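Local atomic coordinates of fatty Acyl-Adenylate Ligase (Escherichia coli, PDB entry 3PBK), a protein that belongs to the AMP-binding enzymes of the ANL clan and holds 5'-O-[(S)-(dodecanoyloxy)(hydroxy)phosphoryl]adenosine in its pocket. Residues I463-E476 against A490-L502. Sequence-based numbering, arbitrary orientation.
Sequences IIIRGRNIWPQDIE and AIAFVTAQEKIIL
With CG beside the backbone N (chi1 -66°) and an extended chain beyond it, Glu-476 lays its side chain along the backbone of Ala-490 to Ala-492. At the far end of the contact Arg-466, likewise with CG beside its backbone N (chi1 -76°) and extended from CG to NE, runs its guanidinium to Glu-498. The carboxylate of Glu-476 takes the amide of the strand: Ala-492 N donates to Glu-476 OE2 over 2.8 Å, and the oxygen accepts through its anti lone pair, on the side away from OE1. Its other oxygen, OE1, forms a salt bridge with Arg-553, so both oxygens of this buried acid have a partner. Glu-476 CG also touches Leu-502 CD1.

Between these polar ends the packing is aliphatic. Ile-463, pointing toward strand 490-494, sets CG2 against Val-494 CB at 4.1 Å and against Ile-500 CD1 at 3.9 Å; its side chain crosses that of Ile-500 at about a right angle. Ile-463 CD1 reaches the methyl of Ala-492, which Pro-472 CB and Ile-475 CG2 approach from helix 472-479. Ile-465 CG2 adds a contact with Val-494 CG2 at 4.2 Å. Within what is probably the small C-terminal domain, as in other ANL enzymes, the hairpin 463-470 and the following helix thus pack on the three-stranded sheet 490-494, 500-505 and 533-538, while helix 511-529 meets Ile-475 and Leu-502.

At the turn end, Arg-466 NE bonds to Glu-498 OE2 at 3.1 Å; Glu-498 OE2 accepts through its syn lone pair and sits close to the guanidinium plane of Arg-466, and NH2 adds a weak bond to that oxygen. The two flat groups are nearly coplanar, 26° apart. This pair links two beta turns at an exposed margin, where solvent probably weakens it, whereas the buried Glu-476 carboxylate, held between a peptide N-H and an arginine, is probably ionised.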
loop_
_atom_site.group_PDB
_atom_site.type_symbol
_atom_site.label_atom_id
_atom_site.label_comp_id
_atom_site.label_asym_id
_atom_site.label_seq_id
_atom_site.Cartn_x
_atom_site.Cartn_y
_atom_site.Cartn_z
ATOM N N ILE A 463 -13.762 13.934 9.603
ATOM C CA ILE A 463 -14.630 15.106 9.492
ATOM C C ILE A 463 -14.906 15.695 10.867
ATOM O O ILE A 463 -15.713 15.153 11.635
ATOM C CB ILE A 463 -15.978 14.771 8.830
ATOM C CG1 ILE A 463 -15.802 14.596 7.326
ATOM C CG2 ILE A 463 -16.998 15.855 9.117
ATOM C CD1 ILE A 463 -16.901 13.805 6.679
ATOM N N ILE A 464 -14.243 16.807 11.176
ATOM C CA ILE A 464 -14.402 17.429 12.484
ATOM C C ILE A 464 -15.307 18.650 12.425
ATOM O O ILE A 464 -14.973 19.678 11.845
ATOM C CB ILE A 464 -13.041 17.747 13.133
ATOM C CG1 ILE A 464 -12.099 16.556 12.923
ATOM C CG2 ILE A 464 -13.213 18.046 14.633
ATOM C CD1 ILE A 464 -10.657 16.928 12.813
ATOM N N ILE A 465 -16.485 18.502 13.006
ATOM C CA ILE A 465 -17.418 19.607 13.108
ATOM C C ILE A 465 -17.626 19.924 14.589
ATOM O O ILE A 465 -16.965 19.329 15.449
ATOM C CB ILE A 465 -18.757 19.327 12.358
ATOM C CG1 ILE A 465 -19.482 18.122 12.935
ATOM C CG2 ILE A 465 -18.516 19.092 10.863
ATOM C CD1 ILE A 465 -20.563 17.602 12.002
ATOM N N ARG A 466 -18.511 20.871 14.888
ATOM C CA ARG A 466 -18.712 21.315 16.266
ATOM C C ARG A 466 -19.102 20.163 17.173
ATOM O O ARG A 466 -20.185 19.586 17.028
ATOM C CB ARG A 466 -19.782 22.409 16.342
ATOM C CG ARG A 466 -19.301 23.763 15.871
ATOM C CD ARG A 466 -20.440 24.757 15.704
ATOM N NE ARG A 466 -20.060 25.808 14.763
ATOM C CZ ARG A 466 -20.593 27.025 14.734
ATOM N NH1 ARG A 466 -21.538 27.356 15.607
ATOM N NH2 ARG A 466 -20.176 27.912 13.835
ATOM N N GLY A 467 -18.216 19.813 18.098
ATOM C CA GLY A 467 -18.570 18.863 19.131
ATOM C C GLY A 467 -18.755 17.405 18.741
ATOM O O GLY A 467 -19.020 16.575 19.613
ATOM N N ARG A 468 -18.635 17.072 17.460
ATOM C CA ARG A 468 -18.558 15.663 17.086
ATOM C C ARG A 468 -17.787 15.387 15.800
ATOM O O ARG A 468 -17.692 16.238 14.918
ATOM C CB ARG A 468 -19.937 14.982 17.098
ATOM C CG ARG A 468 -20.972 15.509 16.117
ATOM C CD ARG A 468 -20.896 14.805 14.778
ATOM N NE ARG A 468 -21.777 13.649 14.577
ATOM C CZ ARG A 468 -22.989 13.710 14.023
ATOM N NH1 ARG A 468 -23.505 14.882 13.674
ATOM N NH2 ARG A 468 -23.692 12.598 13.829
ATOM N N ASN A 469 -17.212 14.192 15.729
ATOM C CA ASN A 469 -16.442 13.763 14.576
ATOM C C ASN A 469 -17.223 12.735 13.783
ATOM O O ASN A 469 -17.843 11.856 14.366
ATOM C CB ASN A 469 -15.124 13.126 15.020
ATOM C CG ASN A 469 -14.441 13.904 16.117
ATOM O OD1 ASN A 469 -14.080 15.075 15.944
ATOM N ND2 ASN A 469 -14.255 13.254 17.262
ATOM N N ILE A 470 -17.182 12.830 12.458
ATOM C CA ILE A 470 -17.797 11.816 11.608
ATOM C C ILE A 470 -16.754 11.164 10.697
ATOM O O ILE A 470 -15.940 11.859 10.095
ATOM C CB ILE A 470 -18.932 12.426 10.764
ATOM C CG1 ILE A 470 -19.915 13.150 11.679
ATOM C CG2 ILE A 470 -19.652 11.358 9.952
ATOM C CD1 ILE A 470 -21.057 13.817 10.946
ATOM N N TRP A 471 -16.770 9.836 10.600
ATOM C CA TRP A 471 -15.873 9.137 9.680
ATOM C C TRP A 471 -16.339 9.192 8.228
ATOM O O TRP A 471 -17.326 8.563 7.872
ATOM C CB TRP A 471 -15.664 7.693 10.124
ATOM C CG TRP A 471 -14.637 7.598 11.187
ATOM C CD1 TRP A 471 -13.387 7.072 11.071
ATOM C CD2 TRP A 471 -14.750 8.084 12.525
ATOM N NE1 TRP A 471 -12.717 7.187 12.259
ATOM C CE2 TRP A 471 -13.530 7.806 13.171
ATOM C CE3 TRP A 471 -15.770 8.715 13.247
ATOM C CZ2 TRP A 471 -13.299 8.136 14.506
ATOM C CZ3 TRP A 471 -15.541 9.039 14.575
ATOM C CH2 TRP A 471 -14.314 8.748 15.191
ATOM N N PRO A 472 -15.606 9.928 7.378
ATOM C CA PRO A 472 -16.030 10.217 6.005
ATOM C C PRO A 472 -16.588 8.983 5.316
ATOM O O PRO A 472 -17.534 9.093 4.544
ATOM C CB PRO A 472 -14.723 10.645 5.335
ATOM C CG PRO A 472 -13.648 10.084 6.217
ATOM C CD PRO A 472 -14.202 10.314 7.571
ATOM N N GLN A 473 -16.018 7.822 5.616
ATOM C CA GLN A 473 -16.426 6.573 4.985
ATOM C C GLN A 473 -17.818 6.094 5.400
ATOM O O GLN A 473 -18.440 5.303 4.680
ATOM C CB GLN A 473 -15.399 5.469 5.257
ATOM C CG GLN A 473 -15.339 4.995 6.714
ATOM C CD GLN A 473 -14.118 5.509 7.475
ATOM O OE1 GLN A 473 -13.714 6.671 7.340
ATOM N NE2 GLN A 473 -13.528 4.635 8.289
ATOM N N ASP A 474 -18.293 6.545 6.561
ATOM C CA ASP A 474 -19.642 6.217 7.020
ATOM C C ASP A 474 -20.679 6.955 6.178
ATOM O O ASP A 474 -21.795 6.469 5.980
ATOM C CB ASP A 474 -19.830 6.588 8.489
ATOM C CG ASP A 474 -19.142 5.622 9.431
ATOM O OD1 ASP A 474 -18.641 4.581 8.947
ATOM O OD2 ASP A 474 -19.099 5.906 10.657
ATOM N N ILE A 475 -20.308 8.142 5.701
ATOM C CA ILE A 475 -21.171 8.936 4.847
ATOM C C ILE A 475 -21.054 8.454 3.415
ATOM O O ILE A 475 -22.059 8.299 2.737
ATOM C CB ILE A 475 -20.823 10.429 4.932
ATOM C CG1 ILE A 475 -21.323 11.005 6.253
ATOM C CG2 ILE A 475 -21.423 11.215 3.757
ATOM C CD1 ILE A 475 -21.169 12.504 6.351
ATOM N N GLU A 476 -19.829 8.206 2.956
ATOM C CA GLU A 476 -19.619 7.723 1.597
ATOM C C GLU A 476 -20.353 6.408 1.361
ATOM O O GLU A 476 -20.792 6.119 0.244
ATOM C CB GLU A 476 -18.138 7.546 1.314
ATOM C CG GLU A 476 -17.373 8.840 1.309
ATOM C CD GLU A 476 -15.913 8.651 1.690
ATOM O OE1 GLU A 476 -15.492 7.484 1.879
ATOM O OE2 GLU A 476 -15.192 9.671 1.809
ATOM N N ALA A 490 -16.805 7.849 -4.260
ATOM C CA ALA A 490 -17.321 8.917 -3.411
ATOM C C ALA A 490 -16.317 9.356 -2.350
ATOM O O ALA A 490 -15.729 8.521 -1.664
ATOM C CB ALA A 490 -18.635 8.495 -2.763
ATOM N N ILE A 491 -16.139 10.673 -2.242
ATOM C CA ILE A 491 -15.249 11.300 -1.272
ATOM C C ILE A 491 -16.015 12.301 -0.416
ATOM O O ILE A 491 -16.739 13.156 -0.942
ATOM C CB ILE A 491 -14.171 12.115 -1.961
ATOM C CG1 ILE A 491 -13.413 11.266 -2.962
ATOM C CG2 ILE A 491 -13.221 12.707 -0.940
ATOM C CD1 ILE A 491 -12.643 12.111 -3.957
ATOM N N ALA A 492 -15.841 12.207 0.900
ATOM C CA ALA A 492 -16.467 13.150 1.809
ATOM C C ALA A 492 -15.421 13.916 2.618
ATOM O O ALA A 492 -14.399 13.371 3.022
ATOM C CB ALA A 492 -17.451 12.439 2.717
ATOM N N PHE A 493 -15.677 15.199 2.827
ATOM C CA PHE A 493 -14.824 16.021 3.670
ATOM C C PHE A 493 -15.583 17.270 4.095
ATOM O O PHE A 493 -16.659 17.569 3.567
ATOM C CB PHE A 493 -13.533 16.388 2.945
ATOM C CG PHE A 493 -13.749 17.145 1.672
ATOM C CD1 PHE A 493 -13.905 16.476 0.470
ATOM C CD2 PHE A 493 -13.795 18.529 1.672
ATOM C CE1 PHE A 493 -14.101 17.176 -0.706
ATOM C CE2 PHE A 493 -13.995 19.228 0.506
ATOM C CZ PHE A 493 -14.148 18.551 -0.685
ATOM N N VAL A 494 -15.030 17.989 5.062
ATOM C CA VAL A 494 -15.663 19.216 5.513
ATOM C C VAL A 494 -14.858 20.432 5.072
ATOM O O VAL A 494 -13.643 20.493 5.251
ATOM C CB VAL A 494 -15.897 19.234 7.039
ATOM C CG1 VAL A 494 -14.613 18.942 7.793
ATOM C CG2 VAL A 494 -16.488 20.558 7.466
ATOM N N THR A 495 -15.551 21.389 4.469
ATOM C CA THR A 495 -14.930 22.611 3.987
ATOM C C THR A 495 -14.495 23.474 5.167
ATOM O O THR A 495 -14.911 23.245 6.302
ATOM C CB THR A 495 -15.889 23.378 3.063
ATOM O OG1 THR A 495 -15.127 24.147 2.132
ATOM C CG2 THR A 495 -16.817 24.288 3.848
ATOM N N ALA A 496 -13.638 24.454 4.917
ATOM C CA ALA A 496 -13.158 25.297 6.005
ATOM C C ALA A 496 -14.260 26.215 6.533
ATOM O O ALA A 496 -14.123 26.798 7.604
ATOM C CB ALA A 496 -11.941 26.096 5.574
ATOM N N GLN A 497 -15.351 26.339 5.777
ATOM C CA GLN A 497 -16.532 27.094 6.215
ATOM C C GLN A 497 -17.506 26.193 6.977
ATOM O O GLN A 497 -18.658 26.567 7.235
ATOM C CB GLN A 497 -17.245 27.748 5.024
ATOM C CG GLN A 497 -16.439 28.846 4.317
ATOM C CD GLN A 497 -15.344 28.299 3.410
ATOM O OE1 GLN A 497 -14.173 28.637 3.571
ATOM N NE2 GLN A 497 -15.725 27.454 2.447
ATOM N N GLU A 498 -17.021 25.001 7.318
ATOM C CA GLU A 498 -17.794 23.993 8.034
ATOM C C GLU A 498 -18.990 23.418 7.260
ATOM O O GLU A 498 -19.927 22.907 7.867
ATOM C CB GLU A 498 -18.234 24.518 9.403
ATOM C CG GLU A 498 -17.154 24.424 10.480
ATOM C CD GLU A 498 -17.710 24.618 11.892
ATOM O OE1 GLU A 498 -17.423 23.765 12.768
ATOM O OE2 GLU A 498 -18.442 25.616 12.121
ATOM N N LYS A 499 -18.948 23.490 5.930
ATOM C CA LYS A 499 -19.969 22.863 5.088
ATOM C C LYS A 499 -19.462 21.505 4.614
ATOM O O LYS A 499 -18.349 21.405 4.107
ATOM C CB LYS A 499 -20.291 23.732 3.869
ATOM C CG LYS A 499 -20.414 25.229 4.161
ATOM C CD LYS A 499 -21.660 25.555 4.977
ATOM C CE LYS A 499 -22.012 27.036 4.883
ATOM N NZ LYS A 499 -23.467 27.293 5.137
ATOM N N ILE A 500 -20.270 20.460 4.779
ATOM C CA ILE A 500 -19.846 19.110 4.399
ATOM C C ILE A 500 -20.085 18.813 2.923
ATOM O O ILE A 500 -21.216 18.842 2.454
ATOM C CB ILE A 500 -20.549 18.033 5.258
ATOM C CG1 ILE A 500 -19.932 17.990 6.656
ATOM C CG2 ILE A 500 -20.457 16.667 4.597
ATOM C CD1 ILE A 500 -20.428 16.857 7.498
ATOM N N ILE A 501 -19.027 18.520 2.185
ATOM C CA ILE A 501 -19.198 18.223 0.772
ATOM C C ILE A 501 -19.007 16.735 0.520
ATOM O O ILE A 501 -18.111 16.116 1.086
ATOM C CB ILE A 501 -18.221 19.035 -0.118
ATOM C CG1 ILE A 501 -18.567 20.522 -0.093
ATOM C CG2 ILE A 501 -18.228 18.528 -1.548
ATOM C CD1 ILE A 501 -17.600 21.349 0.700
ATOM N N LEU A 502 -19.864 16.160 -0.314
ATOM C CA LEU A 502 -19.655 14.808 -0.810
ATOM C C LEU A 502 -19.469 14.841 -2.324
ATOM O O LEU A 502 -20.406 15.153 -3.060
ATOM C CB LEU A 502 -20.847 13.921 -0.471
ATOM C CG LEU A 502 -20.884 12.514 -1.073
ATOM C CD1 LEU A 502 -19.761 11.662 -0.531
ATOM C CD2 LEU A 502 -22.214 11.859 -0.776
#